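Local coordinates for probable antibiotics synthesis protein (Thermus thermophilus, PDB 1V70) that is of unknown function but has a cupin fold, probably binds a metal ion and is regarded as a probable antibiotics synthesis protein, at residues M28-Y33 and L98-P103; A34-Q39 and A92-L97; E59-V64 and G86-S91. All blocks are in the same frame, centred on the assembly; numbering follows the deposited sequence.

Contacts 1 and 2 are two lengths of one antiparallel pairing, between strands 28-35 and 95-102, with centres about 17 Å apart; the bond from Leu97 N to Tyr33 O, 2.8 Å, probably carries the ladder across the join. Contact 3 pairs strands 60-64 and 85-88 in the other sheet of the cupin barrel. Its centre is about 9 Å from that of contact 2, and they touch where the turn 36-39 meets Asn89: Gly38 N lies 2.8 Å from Asn89 O, probably hydrogen-bonded. Contacts 1 and 3, about 16 Å apart between centres, both reach the second subunit. A sodium ion lies about 8 Å from the side chain of Asp31 in contact 1.

Contact 1 of 3, residues M28-Y33 and L98-P103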
ATOM      1  N   MET A  28      -4.891  -0.863  11.196  1.00 15.14           N
ATOM      2  CA  MET A  28      -4.724  -0.082   9.973  1.00 16.66           C
ATOM      3  C   MET A  28      -5.947  -0.014   9.081  1.00 15.97           C
ATOM      4  O   MET A  28      -6.835  -0.866   9.137  1.00 17.01           O
ATOM      5  CB  MET A  28      -3.566  -0.633   9.126  1.00 18.99           C
ATOM      6  CG  MET A  28      -3.932  -1.870   8.296  1.00 20.43           C
ATOM      7  SD  MET A  28      -2.768  -2.295   6.948  1.00 24.05           S
ATOM      8  CE  MET A  28      -1.697  -3.445   7.794  1.00 22.04           C
ATOM      9  N   LEU A  29      -5.975   1.029   8.261  1.00 15.75           N
ATOM     10  CA  LEU A  29      -7.022   1.223   7.275  1.00 15.02           C
ATOM     11  C   LEU A  29      -6.285   1.055   5.954  1.00 13.28           C
ATOM     12  O   LEU A  29      -5.221   1.640   5.750  1.00 13.50           O
ATOM     13  CB  LEU A  29      -7.618   2.628   7.351  1.00 16.62           C
ATOM     14  CG  LEU A  29      -8.459   2.974   8.581  1.00 19.68           C
ATOM     15  CD1 LEU A  29      -9.026   4.373   8.409  1.00 22.37           C
ATOM     16  CD2 LEU A  29      -9.584   1.961   8.752  1.00 22.09           C
ATOM     17  N   TYR A  30      -6.833   0.227   5.075  1.00 11.87           N
ATOM     18  CA  TYR A  30      -6.233  -0.031   3.770  1.00 10.14           C
ATOM     19  C   TYR A  30      -7.365   0.317   2.814  1.00 10.47           C
ATOM     20  O   TYR A  30      -8.303  -0.466   2.636  1.00 10.26           O
ATOM     21  CB  TYR A  30      -5.854  -1.510   3.670  1.00 11.44           C
ATOM     22  CG  TYR A  30      -4.837  -1.842   2.601  1.00 10.63           C
ATOM     23  CD1 TYR A  30      -3.463  -1.775   2.860  1.00 10.63           C
ATOM     24  CD2 TYR A  30      -5.247  -2.253   1.338  1.00 11.48           C
ATOM     25  CE1 TYR A  30      -2.527  -2.120   1.878  1.00 10.57           C
ATOM     26  CE2 TYR A  30      -4.327  -2.598   0.356  1.00 11.67           C
ATOM     27  CZ  TYR A  30      -2.970  -2.534   0.632  1.00 10.84           C
ATOM     28  OH  TYR A  30      -2.075  -2.912  -0.343  1.00 11.40           O
ATOM     29  N   ASP A  31      -7.279   1.504   2.217  1.00  9.62           N
ATOM     30  CA  ASP A  31      -8.330   2.008   1.338  1.00 10.47           C
ATOM     31  C   ASP A  31      -7.885   2.426  -0.046  1.00 10.88           C
ATOM     32  O   ASP A  31      -6.698   2.580  -0.325  1.00 10.88           O
ATOM     33  CB  ASP A  31      -8.974   3.261   1.950  1.00 12.60           C
ATOM     34  CG  ASP A  31      -9.430   3.066   3.372  1.00 15.91           C
ATOM     35  OD1 ASP A  31     -10.099   2.056   3.644  1.00 15.92           O
ATOM     36  OD2 ASP A  31      -9.131   3.941   4.217  1.00 19.93           O
ATOM     37  N   LEU A  32      -8.877   2.629  -0.904  1.00 11.25           N
ATOM     38  CA  LEU A  32      -8.652   3.152  -2.237  1.00 11.34           C
ATOM     39  C   LEU A  32      -9.370   4.498  -2.225  1.00 12.10           C
ATOM     40  O   LEU A  32     -10.484   4.601  -1.705  1.00 13.82           O
ATOM     41  CB  LEU A  32      -9.296   2.280  -3.317  1.00 13.52           C
ATOM     42  CG  LEU A  32      -8.698   0.920  -3.660  1.00 15.03           C
ATOM     43  CD1 LEU A  32      -9.537   0.281  -4.762  1.00 17.81           C
ATOM     44  CD2 LEU A  32      -7.253   1.079  -4.114  1.00 18.21           C
ATOM     45  N   TYR A  33      -8.727   5.534  -2.749  1.00 10.89           N
ATOM     46  CA  TYR A  33      -9.371   6.841  -2.853  1.00 10.97           C
ATOM     47  C   TYR A  33      -9.533   7.057  -4.348  1.00 11.65           C
ATOM     48  O   TYR A  33      -8.566   6.945  -5.100  1.00 12.65           O
ATOM     49  CB  TYR A  33      -8.499   7.970  -2.298  1.00 11.03           C
ATOM     50  CG  TYR A  33      -8.447   8.114  -0.792  1.00 11.75           C
ATOM     51  CD1 TYR A  33      -7.872   9.250  -0.223  1.00 11.74           C
ATOM     52  CD2 TYR A  33      -8.928   7.118   0.065  1.00 12.73           C
ATOM     53  CE1 TYR A  33      -7.768   9.398   1.157  1.00 12.59           C
ATOM     54  CE2 TYR A  33      -8.828   7.257   1.457  1.00 14.30           C
ATOM     55  CZ  TYR A  33      -8.244   8.401   1.991  1.00 13.96           C
ATOM     56  OH  TYR A  33      -8.115   8.554   3.355  1.00 16.05           O
ATOM     57  N   LEU A  98      -3.954   4.298  -3.486  1.00  8.18           N
ATOM     58  CA  LEU A  98      -3.984   3.240  -2.488  1.00  9.30           C
ATOM     59  C   LEU A  98      -3.520   4.030  -1.264  1.00  8.58           C
ATOM     60  O   LEU A  98      -2.425   4.613  -1.266  1.00  9.07           O
ATOM     61  CB  LEU A  98      -2.996   2.128  -2.833  1.00 10.35           C
ATOM     62  CG  LEU A  98      -2.864   1.002  -1.801  1.00 13.71           C
ATOM     63  CD1 LEU A  98      -4.219   0.375  -1.520  1.00 17.25           C
ATOM     64  CD2 LEU A  98      -1.890  -0.040  -2.322  1.00 18.03           C
ATOM     65  N   VAL A  99      -4.360   4.074  -0.235  1.00 10.19           N
ATOM     66  CA  VAL A  99      -4.067   4.851   0.964  1.00 10.08           C
ATOM     67  C   VAL A  99      -4.076   3.994   2.216  1.00 10.28           C
ATOM     68  O   VAL A  99      -5.046   3.280   2.485  1.00 12.03           O
ATOM     69  CB  VAL A  99      -5.106   5.987   1.128  1.00 10.44           C
ATOM     70  CG1 VAL A  99      -4.690   6.930   2.247  1.00 12.10           C
ATOM     71  CG2 VAL A  99      -5.264   6.740  -0.184  1.00 11.37           C
ATOM     72  N   VAL A 100      -2.995   4.076   2.983  1.00 10.32           N
ATOM     73  CA  VAL A 100      -2.871   3.308   4.213  1.00 11.32           C
ATOM     74  C   VAL A 100      -2.728   4.247   5.402  1.00 11.33           C
ATOM     75  O   VAL A 100      -1.916   5.173   5.378  1.00 11.85           O
ATOM     76  CB  VAL A 100      -1.639   2.377   4.170  1.00 12.95           C
ATOM     77  CG1 VAL A 100      -1.557   1.561   5.457  1.00 15.83           C
ATOM     78  CG2 VAL A 100      -1.719   1.456   2.964  1.00 13.44           C
ATOM     79  N   THR A 101      -3.527   4.004   6.434  1.00 11.86           N
ATOM     80  CA  THR A 101      -3.496   4.812   7.648  1.00 13.33           C
ATOM     81  C   THR A 101      -3.295   3.858   8.819  1.00 13.32           C
ATOM     82  O   THR A 101      -3.994   2.851   8.928  1.00 14.04           O
ATOM     83  CB  THR A 101      -4.819   5.574   7.850  1.00 13.70           C
ATOM     84  OG1 THR A 101      -5.132   6.316   6.666  1.00 14.39           O
ATOM     85  CG2 THR A 101      -4.704   6.535   9.027  1.00 15.06           C
ATOM     86  N   ALA A 102      -2.341   4.171   9.690  1.00 13.62           N
ATOM     87  CA  ALA A 102      -2.056   3.310  10.835  1.00 13.11           C
ATOM     88  C   ALA A 102      -1.573   4.084  12.055  1.00 14.71           C
ATOM     89  O   ALA A 102      -0.696   4.940  11.954  1.00 14.23           O
ATOM     90  CB  ALA A 102      -1.018   2.259  10.448  1.00 14.80           C
ATOM     91  N   PRO A 103      -2.173   3.814  13.224  1.00 16.38           N
ATOM     92  CA  PRO A 103      -3.256   2.839  13.383  1.00 17.08           C
ATOM     93  C   PRO A 103      -4.569   3.452  12.897  1.00 18.16           C
ATOM     94  O   PRO A 103      -4.583   4.583  12.405  1.00 17.55           O
ATOM     95  CB  PRO A 103      -3.258   2.569  14.886  1.00 19.56           C
ATOM     96  CG  PRO A 103      -2.832   3.881  15.452  1.00 19.02           C
ATOM     97  CD  PRO A 103      -1.701   4.293  14.536  1.00 16.92           C
TER
HETATM   98  O   HOH W   1      -6.258   4.803   4.695  1.00 15.66           O
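Val99 sets its CG2 methyl over one face of the Tyr33 ring, 3.5 Å from the ring centroid and 12° off the normal, a CH-pi contact. Tyr33 CG sits beside its own backbone N (chi1 -78°), and Val99 CG1 extends the cover to the phenol end, where Tyr33 OH is hydrogen-bonded to Gln41. The ring of Tyr30 is met obliquely. Val100 CG2 comes to 3.7 Å from Tyr30 CD1, while Leu98 CD1 approaches Tyr30 CE2 at 3.5 Å and Leu98 CD2 lies against the phenol oxygen.

Beneath the side chains the strands run antiparallel. Leu29 with Thr101 and Asp31 with Val99 are hydrogen-bonded pairs; the bond from Val99 N to Asp31 O is 2.8 Å and nearly straight at 177°. On the face of Asp31, Val99 and Thr101 a water lies 3.0 Å from Asp31 OD2, to which it can donate, and 2.7 Å from Thr101 OG1, with a weak bond to Val99 O; it has more acceptors in reach than protons, so these probably share it.

Val99 is on the face that, farther along the strands, packs on the other sheet, and also meets Tyr53. The face of Tyr30 and Val100 goes into the dimer interface, against Tyr54 and Val100 of the second subunit. The chemistry thus divides the pair: a mixed face with a bridging water on the side of the barrel interior, and a mainly apolar one for dimer packing.

Contact 2 of 3, residues A34-Q39 and A92-L97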
ATOM      1  N   ALA A  34     -10.752   7.352  -4.784  1.00 10.50           N
ATOM      2  CA  ALA A  34     -11.025   7.585  -6.196  1.00 10.69           C
ATOM      3  C   ALA A  34     -11.463   9.033  -6.335  1.00 11.02           C
ATOM      4  O   ALA A  34     -12.507   9.432  -5.808  1.00 10.99           O
ATOM      5  CB  ALA A  34     -12.121   6.642  -6.686  1.00 11.08           C
ATOM      6  N   LEU A  35     -10.654   9.815  -7.042  1.00 10.52           N
ATOM      7  CA  LEU A  35     -10.920  11.235  -7.223  1.00 11.55           C
ATOM      8  C   LEU A  35     -11.180  11.652  -8.659  1.00 10.90           C
ATOM      9  O   LEU A  35     -10.348  11.444  -9.541  1.00 11.44           O
ATOM     10  CB  LEU A  35      -9.743  12.074  -6.703  1.00 12.23           C
ATOM     11  CG  LEU A  35      -9.303  11.983  -5.241  1.00 12.35           C
ATOM     12  CD1 LEU A  35      -8.489  10.719  -5.010  1.00 15.87           C
ATOM     13  CD2 LEU A  35      -8.458  13.208  -4.904  1.00 15.53           C
ATOM     14  N   LEU A  36     -12.350  12.231  -8.897  1.00 12.20           N
ATOM     15  CA  LEU A  36     -12.668  12.740 -10.221  1.00 13.55           C
ATOM     16  C   LEU A  36     -12.001  14.116 -10.248  1.00 14.51           C
ATOM     17  O   LEU A  36     -11.632  14.652  -9.198  1.00 13.44           O
ATOM     18  CB  LEU A  36     -14.184  12.889 -10.392  1.00 14.94           C
ATOM     19  CG  LEU A  36     -15.006  11.597 -10.440  1.00 15.03           C
ATOM     20  CD1 LEU A  36     -16.492  11.933 -10.472  1.00 16.99           C
ATOM     21  CD2 LEU A  36     -14.615  10.784 -11.665  1.00 15.80           C
ATOM     22  N   PRO A  37     -11.816  14.698 -11.441  1.00 15.51           N
ATOM     23  CA  PRO A  37     -11.189  16.019 -11.526  1.00 16.25           C
ATOM     24  C   PRO A  37     -11.887  17.021 -10.608  1.00 17.02           C
ATOM     25  O   PRO A  37     -13.116  17.109 -10.595  1.00 16.93           O
ATOM     26  CB  PRO A  37     -11.353  16.375 -12.999  1.00 17.19           C
ATOM     27  CG  PRO A  37     -11.229  15.054 -13.667  1.00 17.65           C
ATOM     28  CD  PRO A  37     -12.064  14.146 -12.785  1.00 17.60           C
ATOM     29  N   GLY A  38     -11.101  17.759  -9.830  1.00 17.04           N
ATOM     30  CA  GLY A  38     -11.663  18.747  -8.927  1.00 17.41           C
ATOM     31  C   GLY A  38     -11.970  18.244  -7.529  1.00 16.97           C
ATOM     32  O   GLY A  38     -12.206  19.039  -6.619  1.00 19.74           O
ATOM     33  N   GLN A  39     -11.974  16.928  -7.342  1.00 14.58           N
ATOM     34  CA  GLN A  39     -12.265  16.375  -6.029  1.00 13.43           C
ATOM     35  C   GLN A  39     -11.017  16.343  -5.159  1.00 13.46           C
ATOM     36  O   GLN A  39      -9.892  16.471  -5.658  1.00 12.79           O
ATOM     37  CB  GLN A  39     -12.877  14.981  -6.165  1.00 12.73           C
ATOM     38  CG  GLN A  39     -14.188  15.001  -6.939  1.00 13.57           C
ATOM     39  CD  GLN A  39     -14.938  13.692  -6.859  1.00 13.47           C
ATOM     40  OE1 GLN A  39     -14.338  12.619  -6.875  1.00 12.88           O
ATOM     41  NE2 GLN A  39     -16.263  13.773  -6.792  1.00 14.72           N
ATOM     42  N   ALA A  92      -7.224  16.824 -15.422  1.00 20.75           N
ATOM     43  CA  ALA A  92      -8.457  16.719 -16.195  1.00 21.33           C
ATOM     44  C   ALA A  92      -8.897  15.264 -16.348  1.00 21.59           C
ATOM     45  O   ALA A  92      -9.758  14.950 -17.170  1.00 22.37           O
ATOM     46  CB  ALA A  92      -8.262  17.355 -17.569  1.00 22.32           C
ATOM     47  N   SER A  93      -8.305  14.378 -15.550  1.00 19.73           N
ATOM     48  CA  SER A  93      -8.635  12.958 -15.601  1.00 18.85           C
ATOM     49  C   SER A  93      -8.788  12.385 -14.197  1.00 16.89           C
ATOM     50  O   SER A  93      -8.304  12.964 -13.225  1.00 16.31           O
ATOM     51  CB  SER A  93      -7.537  12.187 -16.339  1.00 20.71           C
ATOM     52  OG  SER A  93      -7.382  12.656 -17.666  1.00 23.77           O
ATOM     53  N   PRO A  94      -9.472  11.237 -14.072  1.00 16.30           N
ATOM     54  CA  PRO A  94      -9.645  10.637 -12.748  1.00 15.43           C
ATOM     55  C   PRO A  94      -8.311  10.160 -12.178  1.00 14.03           C
ATOM     56  O   PRO A  94      -7.332   9.988 -12.907  1.00 14.89           O
ATOM     57  CB  PRO A  94     -10.596   9.470 -13.017  1.00 16.68           C
ATOM     58  CG  PRO A  94     -11.376   9.929 -14.221  1.00 17.78           C
ATOM     59  CD  PRO A  94     -10.293  10.537 -15.076  1.00 16.90           C
ATOM     60  N   ALA A  95      -8.279   9.957 -10.867  1.00 12.20           N
ATOM     61  CA  ALA A  95      -7.085   9.469 -10.194  1.00 11.12           C
ATOM     62  C   ALA A  95      -7.516   8.437  -9.161  1.00 11.37           C
ATOM     63  O   ALA A  95      -8.592   8.554  -8.567  1.00 11.09           O
ATOM     64  CB  ALA A  95      -6.343  10.619  -9.515  1.00 12.22           C
ATOM     65  N   LEU A  96      -6.679   7.425  -8.967  1.00 11.03           N
ATOM     66  CA  LEU A  96      -6.942   6.361  -8.006  1.00 10.81           C
ATOM     67  C   LEU A  96      -5.711   6.196  -7.127  1.00  9.99           C
ATOM     68  O   LEU A  96      -4.599   6.054  -7.631  1.00 10.19           O
ATOM     69  CB  LEU A  96      -7.222   5.036  -8.720  1.00 11.40           C
ATOM     70  CG  LEU A  96      -7.752   3.903  -7.837  0.50 10.15           C
ATOM     71  CD1 LEU A  96      -9.105   4.294  -7.254  0.50 11.18           C
ATOM     72  CD2 LEU A  96      -7.880   2.634  -8.661  0.50 11.99           C
ATOM     73  N   LEU A  97      -5.923   6.203  -5.816  1.00  8.96           N
ATOM     74  CA  LEU A  97      -4.829   6.071  -4.863  1.00  8.96           C
ATOM     75  C   LEU A  97      -5.051   4.912  -3.914  1.00  8.86           C
ATOM     76  O   LEU A  97      -6.190   4.580  -3.590  1.00  9.89           O
ATOM     77  CB  LEU A  97      -4.712   7.337  -4.009  1.00  9.18           C
ATOM     78  CG  LEU A  97      -4.771   8.689  -4.716  1.00 10.03           C
ATOM     79  CD1 LEU A  97      -4.768   9.799  -3.677  1.00 10.75           C
ATOM     80  CD2 LEU A  97      -3.600   8.819  -5.672  1.00 10.81           C
TER
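Leu35 and Ala95 face each other as an antiparallel hydrogen-bonded pair, the last bridge before strands 28-35 and 95-102 part into loops. Leu35 N gives to Ala95 O at 2.9 Å with an angle of 166°. The return bond, from Ala95 N to Leu35 O, is equally long but more bent, at 149°. Leu35 O is also held by the side-chain amide of Asn89, so this one carbonyl ties the pair to the loop that follows strand 85-88.

The side chain of Leu35 leaves with CG beside its own backbone N (chi1 -59°). Farther out it crosses the side chain of Leu97 obliquely, Leu35 CD1 to Leu97 CD1 at 4.1 Å. Both leucines also pack on Val87, and Ala95 CB turns to the same face and meets Val60; here the two sheets of the cupin barrel close on one another.

Beyond the strand Pro37 takes over. Its CB is directed toward the other segment, and the ring lies against backbone rather than a side chain: Pro37 CG is 3.5 Å from Ser93 N and 3.6 Å from Ala92 C. Pro37 and Gly38 are the two central residues of a type II turn from Leu36 to Gln39, and Gly38 has the positive phi such a turn needs. Gln39 N closes the turn on Leu36 O, and Gln39 OE1 accepts from Leu36 N at 2.9 Å, the donor standing above the plane of the amide carbonyl. Gln39 NE2 continues to Asn13 O.

What follows is a change of chemistry along the contact: paired peptide groups and buried aliphatic carbons at the strand end, then an exposed proline packed on backbone while glutamine bonds brace the turn.

Contact 3 of 3, residues E59-V64 and G86-S91; sequences EVVVRV and GVRNES
Val61 covers one face of the Arg88 guanidinium from its rim: Val61 CB stands 4.2 Å above the plane, and the CG1 methyl, anti to the backbone N (chi1 176°), reaches to 3.7 Å from Arg88 NH2. The two residues form an antiparallel hydrogen-bonded pair in the four-stranded sheet of the cupin barrel, strand 60-64 against strand 85-88. While Val61 covers the face, Glu90 OE2 stands at the edge, in the guanidinium plane, in a long salt bridge of 3.3 Å to Arg88 NE through its anti lone pair. Glu68 on strand 67-71 takes Arg88 NH1, so two carboxylates would fix how the group is turned.

Two hydrogen-bonded pairs hold the backbones, Val61 with Arg88 and Arg63 with Gly86. The bond from Arg63 N to Gly86 O is 2.9 Å and almost straight (178°). On the opposite face, Val60 and Val87 pack into the barrel core against Leu97; Val62 reaches Met1 of the second subunit.

Past the ladder the chains separate and two waters bridge them. One donates to Glu59 O and accepts from Glu90 N; another accepts from Glu59 N and donates to Ser91 OG. Asn89 OD1 accepts from the backbone N two residues on, an Asx turn. It is gripped twice, by Ser91 N at 2.9 Å and by Ser91 OG, which lies in the plane of the Asn89 side-chain carbonyl, on a lone pair, at 2.7 Å.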
ATOM      1  N   GLU A  59      -2.885  11.506 -11.682  1.00 15.89           N
ATOM      2  CA  GLU A  59      -1.968  12.272 -10.856  1.00 16.54           C
ATOM      3  C   GLU A  59      -2.740  13.228  -9.954  1.00 15.61           C
ATOM      4  O   GLU A  59      -3.786  13.754 -10.309  1.00 16.57           O
ATOM      5  CB  GLU A  59      -0.988  13.036 -11.766  1.00 20.21           C
ATOM      6  CG  GLU A  59      -1.668  14.086 -12.654  1.00 25.89           C
ATOM      7  CD  GLU A  59      -0.661  14.709 -13.601  1.00 29.31           C
ATOM      8  OE1 GLU A  59      -0.847  15.854 -13.990  1.00 31.85           O
ATOM      9  OE2 GLU A  59       0.284  14.022 -13.981  1.00 31.40           O
ATOM     10  N   VAL A  60      -2.208  13.392  -8.749  1.00 13.37           N
ATOM     11  CA  VAL A  60      -2.832  14.245  -7.751  1.00 12.60           C
ATOM     12  C   VAL A  60      -1.781  15.128  -7.107  1.00 12.12           C
ATOM     13  O   VAL A  60      -0.581  14.853  -7.191  1.00 12.30           O
ATOM     14  CB  VAL A  60      -3.502  13.413  -6.625  1.00 11.65           C
ATOM     15  CG1 VAL A  60      -4.641  12.579  -7.195  1.00 13.35           C
ATOM     16  CG2 VAL A  60      -2.469  12.510  -5.953  1.00 14.01           C
ATOM     17  N   VAL A  61      -2.241  16.195  -6.473  1.00 11.65           N
ATOM     18  CA  VAL A  61      -1.352  17.094  -5.761  1.00 12.37           C
ATOM     19  C   VAL A  61      -1.513  16.723  -4.295  1.00 12.08           C
ATOM     20  O   VAL A  61      -2.605  16.838  -3.732  1.00 13.69           O
ATOM     21  CB  VAL A  61      -1.746  18.571  -5.949  1.00 13.35           C
ATOM     22  CG1 VAL A  61      -0.842  19.455  -5.099  1.00 14.47           C
ATOM     23  CG2 VAL A  61      -1.632  18.961  -7.414  1.00 16.02           C
ATOM     24  N   VAL A  62      -0.437  16.245  -3.686  1.00 10.64           N
ATOM     25  CA  VAL A  62      -0.470  15.874  -2.279  1.00 10.80           C
ATOM     26  C   VAL A  62       0.157  16.987  -1.453  1.00 11.19           C
ATOM     27  O   VAL A  62       1.196  17.540  -1.826  1.00 11.82           O
ATOM     28  CB  VAL A  62       0.292  14.541  -2.013  1.00 10.49           C
ATOM     29  CG1 VAL A  62       1.725  14.649  -2.500  0.50 13.15           C
ATOM     30  CG2 VAL A  62       0.255  14.204  -0.532  0.50  9.25           C
ATOM     31  N   ARG A  63      -0.491  17.332  -0.347  1.00 10.42           N
ATOM     32  CA  ARG A  63       0.017  18.369   0.541  1.00 10.58           C
ATOM     33  C   ARG A  63       0.335  17.737   1.885  1.00 10.45           C
ATOM     34  O   ARG A  63      -0.491  17.018   2.455  1.00 11.18           O
ATOM     35  CB  ARG A  63      -1.032  19.479   0.716  1.00 11.98           C
ATOM     36  CG  ARG A  63      -0.607  20.646   1.620  1.00 13.44           C
ATOM     37  CD  ARG A  63      -0.988  20.413   3.077  1.00 16.02           C
ATOM     38  NE  ARG A  63      -0.543  21.503   3.952  1.00 16.76           N
ATOM     39  CZ  ARG A  63      -1.087  22.718   4.004  1.00 16.33           C
ATOM     40  NH1 ARG A  63      -2.119  23.038   3.235  1.00 17.44           N
ATOM     41  NH2 ARG A  63      -0.584  23.625   4.834  1.00 15.40           N
ATOM     42  N   VAL A  64       1.548  17.975   2.370  1.00 10.37           N
ATOM     43  CA  VAL A  64       1.967  17.469   3.670  1.00 11.69           C
ATOM     44  C   VAL A  64       2.771  18.583   4.319  1.00 12.23           C
ATOM     45  O   VAL A  64       3.822  18.974   3.812  1.00 13.27           O
ATOM     46  CB  VAL A  64       2.856  16.210   3.557  1.00 11.77           C
ATOM     47  CG1 VAL A  64       3.302  15.770   4.943  1.00 13.05           C
ATOM     48  CG2 VAL A  64       2.086  15.087   2.870  1.00 12.97           C
ATOM     49  N   GLY A  86      -3.377  16.484   2.849  1.00  9.94           N
ATOM     50  CA  GLY A  86      -4.546  16.322   2.009  1.00 10.59           C
ATOM     51  C   GLY A  86      -4.109  15.996   0.599  1.00 10.69           C
ATOM     52  O   GLY A  86      -2.912  15.960   0.307  1.00 10.66           O
ATOM     53  N   VAL A  87      -5.072  15.744  -0.276  1.00  9.84           N
ATOM     54  CA  VAL A  87      -4.769  15.437  -1.666  1.00 10.58           C
ATOM     55  C   VAL A  87      -5.867  16.015  -2.547  1.00 10.83           C
ATOM     56  O   VAL A  87      -7.045  15.977  -2.187  1.00 11.55           O
ATOM     57  CB  VAL A  87      -4.633  13.901  -1.901  1.00 11.73           C
ATOM     58  CG1 VAL A  87      -5.949  13.194  -1.613  0.50 11.54           C
ATOM     59  CG2 VAL A  87      -4.180  13.633  -3.315  0.50 12.08           C
ATOM     60  N   ARG A  88      -5.476  16.568  -3.689  1.00 11.98           N
ATOM     61  CA  ARG A  88      -6.392  17.228  -4.616  1.00 13.63           C
ATOM     62  C   ARG A  88      -6.160  16.739  -6.042  1.00 13.11           C
ATOM     63  O   ARG A  88      -5.033  16.602  -6.500  1.00 14.12           O
ATOM     64  CB  ARG A  88      -6.163  18.742  -4.577  1.00 16.28           C
ATOM     65  CG  ARG A  88      -6.118  19.327  -3.171  1.00 20.44           C
ATOM     66  CD  ARG A  88      -6.100  20.860  -3.184  1.00 22.92           C
ATOM     67  NE  ARG A  88      -5.227  21.371  -4.245  1.00 27.30           N
ATOM     68  CZ  ARG A  88      -3.983  21.772  -3.899  1.00 27.91           C
ATOM     69  NH1 ARG A  88      -3.566  21.640  -2.651  1.00 29.50           N
ATOM     70  NH2 ARG A  88      -3.188  22.322  -4.829  1.00 28.69           N
ATOM     71  N   ASN A  89      -7.224  16.500  -6.797  1.00 12.17           N
ATOM     72  CA  ASN A  89      -7.056  16.130  -8.190  1.00 12.67           C
ATOM     73  C   ASN A  89      -7.239  17.410  -8.996  1.00 13.69           C
ATOM     74  O   ASN A  89      -8.365  17.864  -9.208  1.00 15.03           O
ATOM     75  CB  ASN A  89      -8.094  15.094  -8.627  1.00 12.77           C
ATOM     76  CG  ASN A  89      -7.868  14.625 -10.048  1.00 12.40           C
ATOM     77  OD1 ASN A  89      -7.112  15.244 -10.798  1.00 14.26           O
ATOM     78  ND2 ASN A  89      -8.527  13.536 -10.433  1.00 13.68           N
ATOM     79  N   GLU A  90      -6.126  18.000  -9.420  1.00 14.88           N
ATOM     80  CA  GLU A  90      -6.169  19.234 -10.201  1.00 18.43           C
ATOM     81  C   GLU A  90      -5.970  18.952 -11.688  1.00 19.14           C
ATOM     82  O   GLU A  90      -5.766  19.861 -12.482  1.00 21.51           O
ATOM     83  CB  GLU A  90      -5.062  20.190  -9.722  1.00 20.66           C
ATOM     84  CG  GLU A  90      -5.252  20.700  -8.280  1.00 25.62           C
ATOM     85  CD  GLU A  90      -6.528  21.507  -8.136  1.00 29.19           C
ATOM     86  OE1 GLU A  90      -7.097  21.914  -9.141  1.00 32.41           O
ATOM     87  OE2 GLU A  90      -6.938  21.735  -7.002  1.00 32.30           O
ATOM     88  N   SER A  91      -6.040  17.680 -12.067  1.00 18.64           N
ATOM     89  CA  SER A  91      -5.876  17.286 -13.462  1.00 18.59           C
ATOM     90  C   SER A  91      -7.232  17.223 -14.154  1.00 19.51           C
ATOM     91  O   SER A  91      -8.260  17.523 -13.550  1.00 20.81           O
ATOM     92  CB  SER A  91      -5.205  15.915 -13.558  1.00 17.35           C
ATOM     93  OG  SER A  91      -6.126  14.876 -13.258  1.00 16.65           O
TER
HETATM   94  O   HOH W   2      -3.720  16.577  -9.913  1.00 17.12           O
HETATM   95  O   HOH W   3      -5.330  12.183 -13.264  1.00 17.49           O